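Local coordinates for iron-binding protein (Staphylococcus epidermidis, PDB 4M7O) that probably binds iron, most likely as a complex, outside the cell membrane as the solute-binding component of an uptake system, at residues I35-G40 against D53-V58; A113-E118 against F182-E187. All blocks are in the same frame, centred on the assembly; numbering follows the deposited sequence.

How the contacts relate
Both contacts are partly buried, but they stand at different depths: contact 1 lies about 16 Å from the centre of the chain and contact 2 about 10 Å, with about 23 Å between their own centres. Contact 1 stays inside the lobe built on the five-stranded parallel sheet, packing helix 30-38 against the loop between strands 45-49 and 63-65. Contact 2 spans 63 intervening residues and brings the start of helix 116-129 to helix 181-188 of the other lobe. Their chemistry differs accordingly. A tyrosine ring on aliphatic carbons, without a hydrogen bond across, makes contact 1; a buried aspartate gripping a helix N-terminus, with water, makes contact 2.

Contact 1 of 2, residues I35-G40 against D53-V58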
loop_
_atom_site.group_PDB
_atom_site.type_symbol
_atom_site.label_atom_id
_atom_site.label_comp_id
_atom_site.label_asym_id
_atom_site.label_seq_id
_atom_site.Cartn_x
_atom_site.Cartn_y
_atom_site.Cartn_z
ATOM N N ILE A 35 0.280 -6.859 10.642
ATOM C CA ILE A 35 0.943 -6.188 11.747
ATOM C C ILE A 35 0.599 -6.873 13.074
ATOM O O ILE A 35 1.475 -7.076 13.920
ATOM C CB ILE A 35 0.526 -4.705 11.821
ATOM C CG1 ILE A 35 1.028 -3.939 10.587
ATOM C CG2 ILE A 35 1.037 -4.064 13.108
ATOM C CD1 ILE A 35 0.426 -2.553 10.451
ATOM N N LEU A 36 -0.676 -7.208 13.260
ATOM C CA LEU A 36 -1.127 -7.905 14.467
ATOM C C LEU A 36 -0.378 -9.213 14.665
ATOM O O LEU A 36 0.031 -9.539 15.782
ATOM C CB LEU A 36 -2.637 -8.175 14.403
ATOM C CG LEU A 36 -3.511 -6.949 14.653
ATOM C CD1 LEU A 36 -4.993 -7.252 14.349
ATOM C CD2 LEU A 36 -3.326 -6.505 16.112
ATOM N N TYR A 37 -0.202 -9.967 13.582
ATOM C CA TYR A 37 0.521 -11.233 13.655
ATOM C C TYR A 37 1.977 -10.970 14.022
ATOM O O TYR A 37 2.545 -11.700 14.829
ATOM C CB TYR A 37 0.429 -12.002 12.329
ATOM C CG TYR A 37 -0.640 -13.072 12.301
ATOM C CD1 TYR A 37 -1.954 -12.763 11.999
ATOM C CD2 TYR A 37 -0.327 -14.397 12.562
ATOM C CE1 TYR A 37 -2.913 -13.732 11.946
ATOM C CE2 TYR A 37 -1.295 -15.374 12.530
ATOM C CZ TYR A 37 -2.586 -15.036 12.222
ATOM O OH TYR A 37 -3.563 -15.997 12.191
ATOM N N ARG A 38 2.577 -9.922 13.451
ATOM C CA ARG A 38 3.997 -9.640 13.730
ATOM C C ARG A 38 4.193 -9.118 15.162
ATOM O O ARG A 38 5.297 -9.139 15.698
ATOM C CB ARG A 38 4.596 -8.673 12.697
ATOM C CG ARG A 38 4.784 -9.274 11.293
ATOM C CD ARG A 38 5.802 -10.431 11.280
ATOM N NE ARG A 38 7.102 -10.013 11.790
ATOM C CZ ARG A 38 8.002 -9.314 11.093
ATOM N NH1 ARG A 38 7.753 -8.948 9.845
ATOM N NH2 ARG A 38 9.160 -8.980 11.645
ATOM N N LEU A 39 3.109 -8.673 15.784
ATOM C CA LEU A 39 3.158 -8.228 17.175
ATOM C C LEU A 39 2.984 -9.396 18.143
ATOM O O LEU A 39 3.115 -9.223 19.362
ATOM C CB LEU A 39 2.094 -7.154 17.454
ATOM C CG LEU A 39 2.306 -5.822 16.720
ATOM C CD1 LEU A 39 1.302 -4.770 17.180
ATOM C CD2 LEU A 39 3.726 -5.325 16.911
ATOM N N GLY A 40 2.703 -10.582 17.601
ATOM C CA GLY A 40 2.610 -11.787 18.413
ATOM C C GLY A 40 1.194 -12.068 18.894
ATOM O O GLY A 40 0.975 -12.948 19.723
ATOM N N ASP A 53 -4.759 -12.381 3.012
ATOM C CA ASP A 53 -3.980 -13.361 2.240
ATOM C C ASP A 53 -2.637 -13.689 2.891
ATOM O O ASP A 53 -1.824 -14.421 2.326
ATOM C CB ASP A 53 -3.714 -12.821 0.827
ATOM C CG ASP A 53 -3.204 -11.364 0.830
ATOM O OD1 ASP A 53 -2.658 -10.893 1.859
ATOM O OD2 ASP A 53 -3.357 -10.674 -0.203
ATOM N N TYR A 54 -2.394 -13.121 4.065
ATOM C CA TYR A 54 -1.104 -13.279 4.715
ATOM C C TYR A 54 -1.277 -13.150 6.219
ATOM O O TYR A 54 -1.964 -12.251 6.694
ATOM C CB TYR A 54 -0.092 -12.231 4.188
ATOM C CG TYR A 54 1.351 -12.582 4.492
ATOM C CD1 TYR A 54 1.953 -12.209 5.686
ATOM C CD2 TYR A 54 2.108 -13.312 3.587
ATOM C CE1 TYR A 54 3.291 -12.550 5.954
ATOM C CE2 TYR A 54 3.426 -13.657 3.848
ATOM C CZ TYR A 54 4.011 -13.271 5.030
ATOM O OH TYR A 54 5.323 -13.617 5.274
ATOM N N PRO A 55 -0.634 -14.037 6.982
ATOM C CA PRO A 55 0.248 -15.101 6.480
ATOM C C PRO A 55 -0.515 -16.309 5.947
ATOM O O PRO A 55 -1.728 -16.236 5.757
ATOM C CB PRO A 55 1.051 -15.497 7.721
ATOM C CG PRO A 55 0.119 -15.198 8.871
ATOM C CD PRO A 55 -0.590 -13.924 8.452
ATOM N N LYS A 56 0.208 -17.394 5.691
ATOM C CA LYS A 56 -0.382 -18.610 5.164
ATOM C C LYS A 56 -1.505 -19.048 6.089
ATOM O O LYS A 56 -1.328 -19.066 7.314
ATOM C CB LYS A 56 0.675 -19.708 5.116
ATOM C CG LYS A 56 0.169 -21.065 4.670
ATOM C CD LYS A 56 1.347 -22.051 4.553
ATOM C CE LYS A 56 0.971 -23.299 3.788
ATOM N NZ LYS A 56 -0.324 -23.846 4.257
ATOM N N ASP A 57 -2.658 -19.368 5.504
ATOM C CA ASP A 57 -3.787 -19.910 6.268
ATOM C C ASP A 57 -4.347 -18.921 7.295
ATOM O O ASP A 57 -4.958 -19.341 8.271
ATOM C CB ASP A 57 -3.392 -21.213 6.980
ATOM C CG ASP A 57 -2.939 -22.295 6.018
ATOM O OD1 ASP A 57 -3.199 -22.152 4.805
ATOM O OD2 ASP A 57 -2.330 -23.293 6.477
ATOM N N VAL A 58 -4.150 -17.614 7.089
ATOM C CA VAL A 58 -4.656 -16.635 8.055
ATOM C C VAL A 58 -6.171 -16.737 8.265
ATOM O O VAL A 58 -6.675 -16.484 9.363
ATOM C CB VAL A 58 -4.280 -15.187 7.668
ATOM C CG1 VAL A 58 -4.886 -14.806 6.317
ATOM C CG2 VAL A 58 -4.712 -14.212 8.751
#
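Tyr37 lays one face of its ring on Pro55, and this CH-pi packing, together with Val58, makes up the contact. Pro55 CD stands almost on the ring normal, 4.0 Å from the centroid of the Tyr37 ring and 11° off the perpendicular. Pro55 CG lies over the same face nearer the rim, 3.8 Å from Tyr37 CD2. At the far end of the ring Val58 closes in obliquely, with its CG2 3.7 Å from Tyr37 CE1; this methyl is turned anti to the valine backbone N (CG1 at chi1 61°), which carries it to the phenol end. The hydroxyl of Tyr37 is engaged with Lys62, which also bonds the carbonyl of Val58, so the polar end of the ring and the loop share one amino group.

The tyrosine sits in the last turn of helix 30-38, which ends in a Schellman motif with Gly40 at positive phi. On the loop side, a cis peptide bond precedes Pro55, and a type II turn runs from there to Val58, closed by a bond from Val58 N to Pro55 O (3.1 Å). This turn belongs to the connection between two neighbouring strands of the parallel sheet. Beyond the packed carbons the loop is looser and solvent-facing: exposed Lys56 and Asp57 pair with each other at the turn corner, NZ of Lys56 lying 3.0 Å from OD2 of Asp57, without touching the helix.

Contact 2 of 2, residues A113-E118 against F182-E187; sequences AQSIDE and FNDMLE
Across this contact the chain of 113-118, which passes from loop into the first turn of helix 116-129, comes nearest to helix 181-188 at Ser115 and Asp184, whose CA atoms are 5.5 Å apart. Asp184 reaches over from its helix with CG anti to the backbone N (chi1 -175°), delivering OD2 to the amide of Ile116: the bond from Ile116 N to Asp184 OD2 is 2.8 Å long and nearly straight at 175°, entering close to the C-O axis of the carboxylate. The same oxygen rests 3.4 Å from Ser115 CB and 3.6 Å from Ile116 CG1, the isoleucine chain crossing the aspartate at about a right angle. A water adds a second polar link, donating to Asp184 OD2 at 2.6 Å and to OD2 of Asp117, and accepting from the amide of Asp117.

Ser115 is the N-cap of helix 116-129, its OG accepting from Glu118 N (3.0 Å). The Asp184 carboxylate therefore takes another first-turn amide, where the helix dipole would probably favour its negative charge; the nearby Asp117 carboxylate probably works against this and Lys188, paired with OD1, offsets it.

Helix 116-129 starts here and runs back over the parallel-sheet lobe, its later turns packing on helix 30-38, whereas helix 181-188 packs Phe182 and Leu186 on strand 162-168 of the mixed sheet. Helix 264-275 borders both, through Ile264 on Ile116 and Leu268 on selenomethionine Met185.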
loop_
_atom_site.group_PDB
_atom_site.type_symbol
_atom_site.label_atom_id
_atom_site.label_comp_id
_atom_site.label_asym_id
_atom_site.label_seq_id
_atom_site.Cartn_x
_atom_site.Cartn_y
_atom_site.Cartn_z
ATOM N N ALA A 113 -1.343 5.243 5.653
ATOM C CA ALA A 113 0.058 5.657 5.492
ATOM C C ALA A 113 0.395 5.927 4.028
ATOM O O ALA A 113 0.153 5.082 3.163
ATOM C CB ALA A 113 0.995 4.610 6.063
ATOM N N GLN A 114 0.959 7.101 3.749
ATOM C CA GLN A 114 1.374 7.439 2.389
ATOM C C GLN A 114 2.891 7.622 2.262
ATOM O O GLN A 114 3.364 8.281 1.347
ATOM C CB GLN A 114 0.631 8.679 1.888
ATOM C CG GLN A 114 -0.827 8.411 1.456
ATOM C CD GLN A 114 -0.949 7.400 0.303
ATOM O OE1 GLN A 114 -0.344 7.564 -0.778
ATOM N NE2 GLN A 114 -1.746 6.351 0.529
ATOM N N SER A 115 3.637 7.025 3.189
ATOM C CA SER A 115 5.095 6.990 3.130
ATOM C C SER A 115 5.620 5.826 3.966
ATOM O O SER A 115 4.870 5.188 4.690
ATOM C CB SER A 115 5.689 8.278 3.677
ATOM O OG SER A 115 5.536 8.300 5.081
ATOM N N ILE A 116 6.915 5.557 3.876
ATOM C CA ILE A 116 7.504 4.487 4.669
ATOM C C ILE A 116 7.491 4.868 6.149
ATOM O O ILE A 116 7.137 4.058 7.001
ATOM C CB ILE A 116 8.936 4.182 4.193
ATOM C CG1 ILE A 116 8.899 3.611 2.773
ATOM C CG2 ILE A 116 9.633 3.228 5.130
ATOM C CD1 ILE A 116 10.266 3.519 2.114
ATOM N N ASP A 117 7.862 6.107 6.456
ATOM C CA ASP A 117 7.869 6.562 7.844
ATOM C C ASP A 117 6.477 6.551 8.492
ATOM O O ASP A 117 6.354 6.316 9.692
ATOM C CB ASP A 117 8.521 7.937 7.968
ATOM C CG ASP A 117 10.041 7.857 7.997
ATOM O OD1 ASP A 117 10.595 7.605 9.091
ATOM O OD2 ASP A 117 10.683 8.030 6.932
ATOM N N GLU A 118 5.438 6.801 7.700
ATOM C CA GLU A 118 4.085 6.811 8.221
ATOM C C GLU A 118 3.645 5.381 8.483
ATOM O O GLU A 118 2.844 5.122 9.372
ATOM C CB GLU A 118 3.135 7.510 7.246
ATOM C CG GLU A 118 3.173 9.036 7.323
ATOM C CD GLU A 118 2.423 9.701 6.182
ATOM O OE1 GLU A 118 2.858 10.788 5.737
ATOM O OE2 GLU A 118 1.400 9.139 5.729
ATOM N N PHE A 182 3.822 6.012 -3.597
ATOM C CA PHE A 182 4.700 5.765 -4.735
ATOM C C PHE A 182 5.787 6.822 -4.846
ATOM O O PHE A 182 6.897 6.514 -5.285
ATOM C CB PHE A 182 3.904 5.672 -6.033
ATOM C CG PHE A 182 2.891 4.562 -6.033
ATOM C CD1 PHE A 182 3.255 3.285 -5.640
ATOM C CD2 PHE A 182 1.575 4.795 -6.406
ATOM C CE1 PHE A 182 2.323 2.245 -5.615
ATOM C CE2 PHE A 182 0.637 3.762 -6.388
ATOM C CZ PHE A 182 1.017 2.488 -5.997
ATOM N N ASN A 183 5.490 8.062 -4.457
ATOM C CA ASN A 183 6.505 9.109 -4.563
ATOM C C ASN A 183 7.583 8.941 -3.511
ATOM O O ASN A 183 8.758 9.155 -3.793
ATOM C CB ASN A 183 5.922 10.523 -4.495
ATOM C CG ASN A 183 6.994 11.591 -4.575
ATOM O OD1 ASN A 183 7.475 11.922 -5.661
ATOM N ND2 ASN A 183 7.378 12.135 -3.420
ATOM N N ASP A 184 7.186 8.547 -2.304
ATOM C CA ASP A 184 8.168 8.360 -1.243
ATOM C C ASP A 184 9.103 7.211 -1.583
ATOM O O ASP A 184 10.309 7.279 -1.311
ATOM C CB ASP A 184 7.502 8.117 0.109
ATOM C CG ASP A 184 8.511 8.051 1.243
ATOM O OD1 ASP A 184 9.406 8.921 1.297
ATOM O OD2 ASP A 184 8.422 7.128 2.075
HETATM N N MSE A 185 8.555 6.164 -2.198
HETATM C CA MSE A 185 9.380 5.027 -2.608
HETATM C C MSE A 185 10.433 5.472 -3.622
HETATM O O MSE A 185 11.618 5.175 -3.463
HETATM C CB MSE A 185 8.519 3.885 -3.157
HETATM C CG MSE A 185 7.596 3.265 -2.119
HETATM SE SE MSE A 185 6.670 1.693 -2.813
HETATM C CE MSE A 185 4.869 2.393 -2.836
ATOM N N LEU A 186 10.001 6.200 -4.647
ATOM C CA LEU A 186 10.925 6.789 -5.611
ATOM C C LEU A 186 12.041 7.573 -4.932
ATOM O O LEU A 186 13.213 7.411 -5.276
ATOM C CB LEU A 186 10.183 7.711 -6.579
ATOM C CG LEU A 186 9.247 7.016 -7.567
ATOM C CD1 LEU A 186 8.523 8.040 -8.464
ATOM C CD2 LEU A 186 10.040 6.027 -8.405
ATOM N N GLU A 187 11.683 8.422 -3.973
ATOM C CA GLU A 187 12.681 9.277 -3.339
ATOM C C GLU A 187 13.673 8.453 -2.529
ATOM O O GLU A 187 14.861 8.759 -2.507
ATOM C CB GLU A 187 12.023 10.365 -2.489
ATOM C CG GLU A 187 11.213 11.378 -3.301
ATOM C CD GLU A 187 10.738 12.555 -2.461
ATOM O OE1 GLU A 187 10.911 12.508 -1.219
ATOM O OE2 GLU A 187 10.191 13.522 -3.040
HETATM O O HOH W 1 0.549 6.047 -3.793
HETATM O O HOH W 2 9.501 7.606 4.350
#